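Local coordinates for protein putative oxidoreductase FAD-binding subunit (Sulfolobus tokodaii, PDB 4ZOH) that binds FAD and probably serves as the electron-transferring flavoprotein subunit of a molybdenum-containing oxidoreductase of the xanthine oxidase and CO dehydrogenase type, at residues G137-N142 and P157-T162; F146-D149 and P153-N156; E170-S175 and I202-I207. All coordinates share one frame; numbering follows the deposited sequence.

Contact 1. Residues G137-N142 and P157-T162. With FAD (flavin-adenine dinucleotide), chain H.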
loop_
_atom_site.group_PDB
_atom_site.type_symbol
_atom_site.label_atom_id
_atom_site.label_comp_id
_atom_site.label_asym_id
_atom_site.label_seq_id
_atom_site.Cartn_x
_atom_site.Cartn_y
_atom_site.Cartn_z
ATOM N N GLY B 137 -43.005 35.378 -12.929
ATOM C CA GLY B 137 -42.998 36.501 -11.934
ATOM C C GLY B 137 -43.036 36.002 -10.479
ATOM O O GLY B 137 -42.695 34.838 -10.211
ATOM N N ASP B 138 -43.479 36.850 -9.542
ATOM C CA ASP B 138 -43.560 36.507 -8.098
ATOM C C ASP B 138 -44.957 36.347 -7.478
ATOM O O ASP B 138 -45.833 37.144 -7.747
ATOM C CB ASP B 138 -42.793 37.548 -7.292
ATOM C CG ASP B 138 -41.347 37.689 -7.736
ATOM O OD1 ASP B 138 -40.796 36.724 -8.288
ATOM O OD2 ASP B 138 -40.739 38.766 -7.516
ATOM N N ARG B 139 -45.153 35.328 -6.641
ATOM C CA ARG B 139 -46.370 35.162 -5.795
ATOM C C ARG B 139 -45.957 35.219 -4.307
ATOM O O ARG B 139 -45.037 34.488 -3.874
ATOM C CB ARG B 139 -47.066 33.810 -6.005
ATOM C CG ARG B 139 -46.641 33.030 -7.241
ATOM C CD ARG B 139 -46.664 31.524 -7.035
ATOM N NE ARG B 139 -47.541 31.141 -5.949
ATOM C CZ ARG B 139 -47.680 29.912 -5.448
ATOM N NH1 ARG B 139 -46.996 28.879 -5.927
ATOM N NH2 ARG B 139 -48.528 29.717 -4.440
ATOM N N VAL B 140 -46.637 36.058 -3.531
ATOM C CA VAL B 140 -46.384 36.164 -2.081
ATOM C C VAL B 140 -47.557 35.473 -1.414
ATOM O O VAL B 140 -48.704 35.719 -1.764
ATOM C CB VAL B 140 -46.137 37.625 -1.591
ATOM C CG1 VAL B 140 -45.695 37.664 -0.133
ATOM C CG2 VAL B 140 -45.082 38.302 -2.423
ATOM N N VAL B 141 -47.265 34.517 -0.543
ATOM C CA VAL B 141 -48.313 33.788 0.166
ATOM C C VAL B 141 -47.990 33.837 1.662
ATOM O O VAL B 141 -46.874 34.174 2.054
ATOM C CB VAL B 141 -48.496 32.340 -0.341
ATOM C CG1 VAL B 141 -48.962 32.312 -1.796
ATOM C CG2 VAL B 141 -47.214 31.543 -0.153
ATOM N N ASN B 142 -48.975 33.504 2.485
ATOM C CA ASN B 142 -48.825 33.459 3.943
ATOM C C ASN B 142 -48.179 32.151 4.308
ATOM O O ASN B 142 -48.544 31.101 3.709
ATOM C CB ASN B 142 -50.205 33.520 4.624
ATOM C CG ASN B 142 -50.813 34.899 4.556
ATOM O OD1 ASN B 142 -50.179 35.897 4.923
ATOM N ND2 ASN B 142 -52.032 34.968 4.049
ATOM N N PRO B 157 -43.862 22.818 -10.133
ATOM C CA PRO B 157 -42.683 22.667 -10.982
ATOM C C PRO B 157 -42.436 23.989 -11.698
ATOM O O PRO B 157 -43.389 24.641 -12.109
ATOM C CB PRO B 157 -43.108 21.565 -11.951
ATOM C CG PRO B 157 -44.132 20.783 -11.173
ATOM C CD PRO B 157 -44.924 21.854 -10.487
ATOM N N GLY B 158 -41.179 24.426 -11.751
ATOM C CA GLY B 158 -40.849 25.750 -12.241
ATOM C C GLY B 158 -40.594 26.827 -11.172
ATOM O O GLY B 158 -40.063 27.926 -11.481
ATOM N N GLU B 159 -40.949 26.582 -9.909
ATOM C CA GLU B 159 -40.749 27.723 -8.958
ATOM C C GLU B 159 -39.833 27.524 -7.772
ATOM O O GLU B 159 -39.703 26.431 -7.274
ATOM C CB GLU B 159 -42.077 28.356 -8.536
ATOM C CG GLU B 159 -43.253 27.419 -8.594
ATOM C CD GLU B 159 -44.536 28.037 -8.076
ATOM O OE1 GLU B 159 -45.204 27.350 -7.268
ATOM O OE2 GLU B 159 -44.857 29.191 -8.470
ATOM N N LEU B 160 -39.212 28.610 -7.327
ATOM C CA LEU B 160 -38.387 28.605 -6.159
ATOM C C LEU B 160 -38.813 29.659 -5.143
ATOM O O LEU B 160 -39.041 30.800 -5.500
ATOM C CB LEU B 160 -36.920 28.896 -6.552
ATOM C CG LEU B 160 -36.239 27.845 -7.473
ATOM C CD1 LEU B 160 -34.924 28.405 -7.978
ATOM C CD2 LEU B 160 -36.052 26.491 -6.790
ATOM N N VAL B 161 -38.786 29.303 -3.861
ATOM C CA VAL B 161 -38.691 30.304 -2.810
ATOM C C VAL B 161 -37.495 31.233 -2.990
ATOM O O VAL B 161 -36.327 30.792 -3.071
ATOM C CB VAL B 161 -38.638 29.615 -1.438
ATOM C CG1 VAL B 161 -38.577 30.644 -0.294
ATOM C CG2 VAL B 161 -39.823 28.671 -1.308
ATOM N N THR B 162 -37.742 32.535 -3.007
ATOM C CA THR B 162 -36.630 33.440 -3.119
ATOM C C THR B 162 -36.445 34.298 -1.878
ATOM O O THR B 162 -35.318 34.871 -1.666
ATOM C CB THR B 162 -36.754 34.359 -4.361
ATOM O OG1 THR B 162 -38.068 34.948 -4.407
ATOM C CG2 THR B 162 -36.527 33.566 -5.621
HETATM P PA FAD H . -31.560 21.387 0.670
HETATM O O1A FAD H . -31.240 20.096 1.344
HETATM O O2A FAD H . -30.674 21.964 -0.349
HETATM O O5B FAD H . -32.965 21.288 -0.005
HETATM C C5B FAD H . -34.085 20.703 0.727
HETATM C C4B FAD H . -35.401 20.707 -0.229
HETATM O O4B FAD H . -35.754 22.064 -0.715
HETATM C C3B FAD H . -35.065 19.937 -1.501
HETATM O O3B FAD H . -36.193 19.196 -1.897
HETATM C C2B FAD H . -34.663 21.013 -2.536
HETATM O O2B FAD H . -34.867 20.626 -3.901
HETATM C C1B FAD H . -35.607 22.119 -2.210
HETATM N N9A FAD H . -35.162 23.507 -2.191
HETATM C C8A FAD H . -34.070 24.028 -1.635
HETATM N N7A FAD H . -34.101 25.374 -1.772
HETATM C C5A FAD H . -35.248 25.689 -2.422
HETATM C C6A FAD H . -35.845 26.900 -2.831
HETATM N N6A FAD H . -35.212 28.035 -2.545
HETATM N N1A FAD H . -37.019 26.877 -3.489
HETATM C C2A FAD H . -37.694 25.720 -3.712
HETATM N N3A FAD H . -37.148 24.557 -3.342
HETATM C C4A FAD H . -35.930 24.507 -2.690
HETATM N N1 FAD H . -33.453 21.146 10.713
HETATM C C2 FAD H . -34.183 21.661 11.780
HETATM O O2 FAD H . -35.131 22.386 11.553
HETATM N N3 FAD H . -33.845 21.371 13.067
HETATM C C4 FAD H . -32.803 20.551 13.342
HETATM O O4 FAD H . -32.512 20.359 14.528
HETATM C C4X FAD H . -32.072 19.991 12.272
HETATM N N5 FAD H . -31.007 19.162 12.548
HETATM C C5X FAD H . -30.294 18.587 11.454
HETATM C C6 FAD H . -29.261 17.701 11.747
HETATM C C7 FAD H . -28.512 17.138 10.702
HETATM C C7M FAD H . -27.378 16.170 11.105
HETATM C C8 FAD H . -28.832 17.442 9.363
HETATM C C8M FAD H . -28.073 16.832 8.153
HETATM C C9 FAD H . -29.909 18.298 9.065
HETATM C C9A FAD H . -30.623 18.884 10.113
HETATM N N10 FAD H . -31.709 19.752 9.866
HETATM C C10 FAD H . -32.404 20.293 10.964
HETATM C "C1'" FAD H . -32.132 20.106 8.515
HETATM C "C2'" FAD H . -31.363 21.334 7.994
HETATM O "O2'" FAD H . -31.872 22.498 8.678
HETATM C "C3'" FAD H . -31.453 21.487 6.450
HETATM O "O3'" FAD H . -30.439 22.433 6.105
HETATM C "C4'" FAD H . -32.797 22.007 5.965
HETATM O "O4'" FAD H . -33.820 21.163 6.494
HETATM C "C5'" FAD H . -32.893 22.032 4.425
HETATM O "O5'" FAD H . -32.238 23.261 4.012
HETATM P P FAD H . -31.087 23.214 2.936
HETATM O O1P FAD H . -30.795 24.617 2.518
HETATM O O2P FAD H . -29.949 22.405 3.427
HETATM O O3P FAD H . -31.897 22.496 1.785
#

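Contact 2. Residues F146-D149 and P153-N156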
loop_
_atom_site.group_PDB
_atom_site.type_symbol
_atom_site.label_atom_id
_atom_site.label_comp_id
_atom_site.label_asym_id
_atom_site.label_seq_id
_atom_site.Cartn_x
_atom_site.Cartn_y
_atom_site.Cartn_z
ATOM N N PHE B 146 -48.651 28.248 2.726
ATOM C CA PHE B 146 -47.517 27.650 2.021
ATOM C C PHE B 146 -47.276 26.210 2.506
ATOM O O PHE B 146 -47.009 25.284 1.708
ATOM C CB PHE B 146 -46.292 28.529 2.179
ATOM C CG PHE B 146 -45.054 27.969 1.557
ATOM C CD1 PHE B 146 -44.846 28.060 0.176
ATOM C CD2 PHE B 146 -44.064 27.380 2.355
ATOM C CE1 PHE B 146 -43.690 27.540 -0.414
ATOM C CE2 PHE B 146 -42.917 26.857 1.773
ATOM C CZ PHE B 146 -42.721 26.955 0.394
ATOM N N ALA B 147 -47.462 26.016 3.802
ATOM C CA ALA B 147 -47.235 24.731 4.415
ATOM C C ALA B 147 -48.450 23.820 4.291
ATOM O O ALA B 147 -49.160 23.569 5.249
ATOM C CB ALA B 147 -46.738 24.899 5.858
ATOM N N LYS B 148 -48.661 23.304 3.085
ATOM C CA LYS B 148 -49.826 22.464 2.789
ATOM C C LYS B 148 -49.940 21.171 3.615
ATOM O O LYS B 148 -51.042 20.763 3.936
ATOM C CB LYS B 148 -49.866 22.153 1.302
ATOM C CG LYS B 148 -50.076 23.379 0.409
ATOM C CD LYS B 148 -50.015 23.062 -1.093
ATOM C CE LYS B 148 -50.923 21.920 -1.547
ATOM N NZ LYS B 148 -50.226 21.006 -2.505
ATOM N N ASP B 149 -48.826 20.523 3.967
ATOM C CA ASP B 149 -48.866 19.271 4.777
ATOM C C ASP B 149 -47.393 18.897 5.076
ATOM O O ASP B 149 -46.499 19.516 4.516
ATOM C CB ASP B 149 -49.599 18.147 3.994
ATOM C CG ASP B 149 -50.068 16.964 4.864
ATOM O OD1 ASP B 149 -49.796 16.808 6.079
ATOM O OD2 ASP B 149 -50.706 16.094 4.277
ATOM N N PRO B 153 -44.854 21.559 0.452
ATOM C CA PRO B 153 -44.906 23.004 0.253
ATOM C C PRO B 153 -45.817 23.358 -0.920
ATOM O O PRO B 153 -46.120 22.495 -1.721
ATOM C CB PRO B 153 -43.455 23.357 -0.095
ATOM C CG PRO B 153 -42.969 22.139 -0.825
ATOM C CD PRO B 153 -43.595 20.985 -0.081
ATOM N N ASP B 154 -46.240 24.616 -0.989
ATOM C CA ASP B 154 -47.091 25.135 -2.077
ATOM C C ASP B 154 -46.167 25.659 -3.157
ATOM O O ASP B 154 -45.958 26.886 -3.321
ATOM C CB ASP B 154 -48.022 26.245 -1.549
ATOM C CG ASP B 154 -48.698 27.048 -2.670
ATOM O OD1 ASP B 154 -49.194 26.434 -3.639
ATOM O OD2 ASP B 154 -48.707 28.294 -2.588
ATOM N N LEU B 155 -45.596 24.703 -3.881
ATOM C CA LEU B 155 -44.598 24.987 -4.903
ATOM C C LEU B 155 -44.915 24.150 -6.100
ATOM O O LEU B 155 -45.184 22.964 -5.994
ATOM C CB LEU B 155 -43.180 24.648 -4.412
ATOM C CG LEU B 155 -42.501 25.678 -3.508
ATOM C CD1 LEU B 155 -41.250 25.069 -2.880
ATOM C CD2 LEU B 155 -42.179 26.987 -4.219
ATOM N N ASN B 156 -44.906 24.783 -7.247
ATOM C CA ASN B 156 -45.176 24.082 -8.502
ATOM C C ASN B 156 -43.875 23.830 -9.250
ATOM O O ASN B 156 -42.890 24.549 -9.039
ATOM C CB ASN B 156 -46.142 24.901 -9.368
ATOM C CG ASN B 156 -47.444 25.168 -8.666
ATOM O OD1 ASN B 156 -47.634 26.240 -8.092
ATOM N ND2 ASN B 156 -48.331 24.177 -8.664
#

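Contact 3. Residues E170-S175 and I202-I207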
loop_
_atom_site.group_PDB
_atom_site.type_symbol
_atom_site.label_atom_id
_atom_site.label_comp_id
_atom_site.label_asym_id
_atom_site.label_seq_id
_atom_site.Cartn_x
_atom_site.Cartn_y
_atom_site.Cartn_z
ATOM N N GLU B 170 -40.257 45.059 16.918
ATOM C CA GLU B 170 -39.455 45.889 17.837
ATOM C C GLU B 170 -40.113 46.038 19.215
ATOM O O GLU B 170 -41.322 46.172 19.305
ATOM C CB GLU B 170 -39.205 47.268 17.231
ATOM C CG GLU B 170 -38.161 47.235 16.122
ATOM C CD GLU B 170 -38.142 48.500 15.290
ATOM O OE1 GLU B 170 -38.166 49.597 15.900
ATOM O OE2 GLU B 170 -38.106 48.406 14.032
ATOM N N GLY B 171 -39.301 46.049 20.267
ATOM C CA GLY B 171 -39.796 45.991 21.648
ATOM C C GLY B 171 -40.504 44.685 22.105
ATOM O O GLY B 171 -40.958 44.599 23.279
ATOM N N TYR B 172 -40.610 43.676 21.216
ATOM C CA TYR B 172 -41.215 42.418 21.612
ATOM C C TYR B 172 -40.269 41.607 22.454
ATOM O O TYR B 172 -39.070 41.761 22.318
ATOM C CB TYR B 172 -41.638 41.575 20.437
ATOM C CG TYR B 172 -42.967 41.900 19.885
ATOM C CD1 TYR B 172 -43.209 43.142 19.281
ATOM C CD2 TYR B 172 -43.975 40.946 19.898
ATOM C CE1 TYR B 172 -44.454 43.426 18.722
ATOM C CE2 TYR B 172 -45.193 41.189 19.318
ATOM C CZ TYR B 172 -45.436 42.442 18.748
ATOM O OH TYR B 172 -46.685 42.701 18.205
ATOM N N LYS B 173 -40.826 40.761 23.327
ATOM C CA LYS B 173 -40.038 39.791 24.091
ATOM C C LYS B 173 -40.251 38.438 23.402
ATOM O O LYS B 173 -41.218 38.285 22.698
ATOM C CB LYS B 173 -40.478 39.752 25.565
ATOM C CG LYS B 173 -40.578 41.130 26.274
ATOM C CD LYS B 173 -39.264 41.658 26.813
ATOM C CE LYS B 173 -39.234 41.544 28.337
ATOM N NZ LYS B 173 -37.983 40.907 28.879
ATOM N N PHE B 174 -39.355 37.464 23.583
ATOM C CA PHE B 174 -39.418 36.211 22.768
ATOM C C PHE B 174 -38.635 35.110 23.456
ATOM O O PHE B 174 -37.788 35.371 24.345
ATOM C CB PHE B 174 -38.951 36.402 21.292
ATOM C CG PHE B 174 -37.576 37.014 21.164
ATOM C CD1 PHE B 174 -36.416 36.207 21.174
ATOM C CD2 PHE B 174 -37.429 38.393 21.048
ATOM C CE1 PHE B 174 -35.147 36.788 21.103
ATOM C CE2 PHE B 174 -36.155 38.980 20.980
ATOM C CZ PHE B 174 -35.013 38.179 21.017
ATOM N N SER B 175 -38.956 33.888 23.072
ATOM C CA SER B 175 -38.245 32.689 23.533
ATOM C C SER B 175 -38.528 31.545 22.553
ATOM O O SER B 175 -39.657 31.396 22.094
ATOM C CB SER B 175 -38.696 32.278 24.937
ATOM O OG SER B 175 -37.871 31.228 25.423
ATOM N N ILE B 202 -50.477 42.193 28.408
ATOM C CA ILE B 202 -50.003 41.517 27.233
ATOM C C ILE B 202 -50.818 42.069 26.084
ATOM O O ILE B 202 -51.929 41.633 25.815
ATOM C CB ILE B 202 -50.042 39.968 27.406
ATOM C CG1 ILE B 202 -48.996 39.542 28.464
ATOM C CG2 ILE B 202 -49.751 39.244 26.108
ATOM C CD1 ILE B 202 -49.092 38.077 28.853
ATOM N N GLU B 203 -50.214 43.053 25.435
ATOM C CA GLU B 203 -50.717 43.726 24.228
ATOM C C GLU B 203 -50.806 42.807 22.965
ATOM O O GLU B 203 -51.827 42.766 22.287
ATOM C CB GLU B 203 -49.869 45.012 24.014
ATOM C CG GLU B 203 -50.063 45.679 22.676
ATOM C CD GLU B 203 -49.452 47.057 22.592
ATOM O OE1 GLU B 203 -50.096 47.893 21.950
ATOM O OE2 GLU B 203 -48.344 47.337 23.124
ATOM N N ASP B 204 -49.750 42.059 22.656
ATOM C CA ASP B 204 -49.809 41.029 21.567
ATOM C C ASP B 204 -49.124 39.761 22.087
ATOM O O ASP B 204 -48.224 39.843 22.930
ATOM C CB ASP B 204 -49.115 41.585 20.337
ATOM C CG ASP B 204 -49.244 40.696 19.073
ATOM O OD1 ASP B 204 -50.138 39.829 18.917
ATOM O OD2 ASP B 204 -48.420 40.935 18.173
ATOM N N VAL B 205 -49.625 38.599 21.696
ATOM C CA VAL B 205 -48.931 37.352 22.017
ATOM C C VAL B 205 -49.045 36.374 20.843
ATOM O O VAL B 205 -50.078 36.308 20.202
ATOM C CB VAL B 205 -49.361 36.748 23.359
ATOM C CG1 VAL B 205 -50.859 36.432 23.345
ATOM C CG2 VAL B 205 -48.491 35.539 23.728
ATOM N N ARG B 206 -47.943 35.691 20.508
ATOM C CA ARG B 206 -47.980 34.680 19.434
ATOM C C ARG B 206 -47.222 33.449 19.861
ATOM O O ARG B 206 -46.099 33.539 20.370
ATOM C CB ARG B 206 -47.408 35.255 18.141
ATOM C CG ARG B 206 -48.144 36.470 17.610
ATOM C CD ARG B 206 -47.132 37.572 17.387
ATOM N NE ARG B 206 -47.639 38.681 16.606
ATOM C CZ ARG B 206 -47.789 38.723 15.285
ATOM N NH1 ARG B 206 -47.466 37.697 14.496
ATOM N NH2 ARG B 206 -48.274 39.826 14.726
ATOM N N ILE B 207 -47.869 32.305 19.708
ATOM C CA ILE B 207 -47.294 31.037 20.144
ATOM C C ILE B 207 -47.299 29.989 19.023
ATOM O O ILE B 207 -48.382 29.641 18.479
ATOM C CB ILE B 207 -47.977 30.522 21.399
ATOM C CG1 ILE B 207 -47.913 31.603 22.483
ATOM C CG2 ILE B 207 -47.269 29.261 21.852
ATOM C CD1 ILE B 207 -48.552 31.251 23.807
#

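Contact 1. Residues G137-N142 and P157-T162
Arg139 reaches across to the carboxylate of Glu159, and the two side chains cross at about a right angle, with guanidinium and carboxylate planes only 19° apart. One nitrogen carries the salt bridge: Arg139 NH1 lies 2.7 Å from Glu159 OE1, a bent and weak hydrogen bond, while a straighter but long and weak one runs 3.3 Å from Arg139 NH1 to Glu159 OE2. The arginine chain bends at chi2 and chi3, whereas Glu159 runs out extended beyond CG (chi2 176°); together they reach past strand 129-134, which lies between strands 137-142 and 160-167 in the FAD-binding domain, Glu159 sitting just before the latter. Arg139 NH2 is also paired with Asp154, though modelled too close to be trusted, and the Asn156 backbone N-H bonds to Glu159 OE1. Val161 holds the adenine of FAD by its backbone: FAD N6A donates to Val161 O at 3.0 Å, and Val161 N gives a weak bond of 3.0 Å to FAD N1A. Leu160 CD2 packs 3.5 Å from FAD N1A. Adenine is thus recognised by a donor and acceptor pair of the main chain, while the guanidinium, set between two carboxylates, probably balances their charge at the surface.

Contact 2. Residues F146-D149 and P153-N156
With CG of Phe146 turned anti to its own N (chi1 177°), the ring swings under the returning chain, where Pro153 and Leu155 meet it. The two segments carry the arms of a short, weakly bonded beta hairpin (147-149 and 152-153), with a classic bulge at Lys148 and Asp149 and inverse gamma turns centred on Ala147 and Asp154. Phe146, at the end of helix 143-146, contributes both its ring and its carbonyl O. The ring is met obliquely by Pro153, whose CB is 3.7 Å from Phe146 CZ, and by Leu155, whose CG is 3.8 Å from Phe146 CE1; the backbone N of Asp154 stands over one face, offset toward the rim. The carbonyl O takes a weak hydrogen bond from Asp154 N at 2.9 Å and a CA-H...O contact from Pro153 CA at 3.4 Å. An alanine here would keep these backbone contacts but is likely to leave a gap beside Pro153 and Leu155 and remove one wall of the Leu155 packing. The ring also packs on Val130, Ile132 and Val161 of the sheet and on Ile110 of helix 106-112, while Leu155 lines the FAD pocket, its side chain about 4 Å from the cofactor at the nearest atoms. The aliphatic part of Lys148 lies across Asp154, whose carboxylate faces Arg139. Lys148 NZ stays 5.6 Å from Asp154 OD1, and contact is made further back: Lys148 CD rests 3.7 Å from Asp154 CA and 3.8 Å from its CB.

Contact 3. Residues E170-S175 and I202-I207
Asp204 meets the hydroxyl of Tyr172. The tyrosine comes just before strand 173-179, an outer strand of the four-stranded antiparallel sheet to which strand 201-210 also belongs, in the C-terminal domain seen in CO dehydrogenase flavoproteins; strand 189-198 runs between the two. Along 202-207, Glu203 comes first and forms a classic bulge with Asp204 opposite Lys196. At Asp204, CG stands anti to the backbone N (chi1 -173°), which carries the carboxylate toward the tyrosine: Tyr172 OH donates to Asp204 OD2 over a very short 2.5 Å. That oxygen sits at the edge of the ring, near its plane, but the carboxylate is turned 85° against the ring. Val205 points away, to the other face of the sheet, where it packs on Leu226 of helix 220-226. Arg206 returns to the tyrosine side and gives its NE to the same oxygen, 2.9 Å from Asp204 OD2 and almost straight. It approaches on the syn side but 31° out of the carboxylate plane, while Asp204 OD2 lies in the guanidinium plane. One carboxylate oxygen thus accepts from a phenol and a guanidinium, which would favour the ionised form of Asp204. Arg206 NH1 turns to Asp127 and the carbonyl of Ala125, while the ring of Tyr172 packs against Leu194 and stacks edge-to-face with Phe169. Tyr172 OH and Arg206 NE, 4.4 Å apart, are linked through Asp204 OD2.

In the fold
Contact 2 is nested within the loop that contact 1 closes, and the two centres lie about 10 Å apart in the FAD-binding domain. They touch directly, through the Phe146 side chain on Val141 and a close Arg139 and Asp154 pair whose geometry is doubtful, so the hairpin packs on the five-stranded sheet of strands 137-142 and 160-167 beside the adenine end of the cofactor. Contact 3 comes later in the chain, its centre about 29 Å from that of contact 1 and about 27 Å from that of contact 2, in a separate four-stranded sheet. Strand 160-167 is followed directly by strand 173-179, taking the chain from one sheet to the other. Contacts 1 and 2 therefore help shape the cofactor site, whereas contact 3 ties strands of the second sheet.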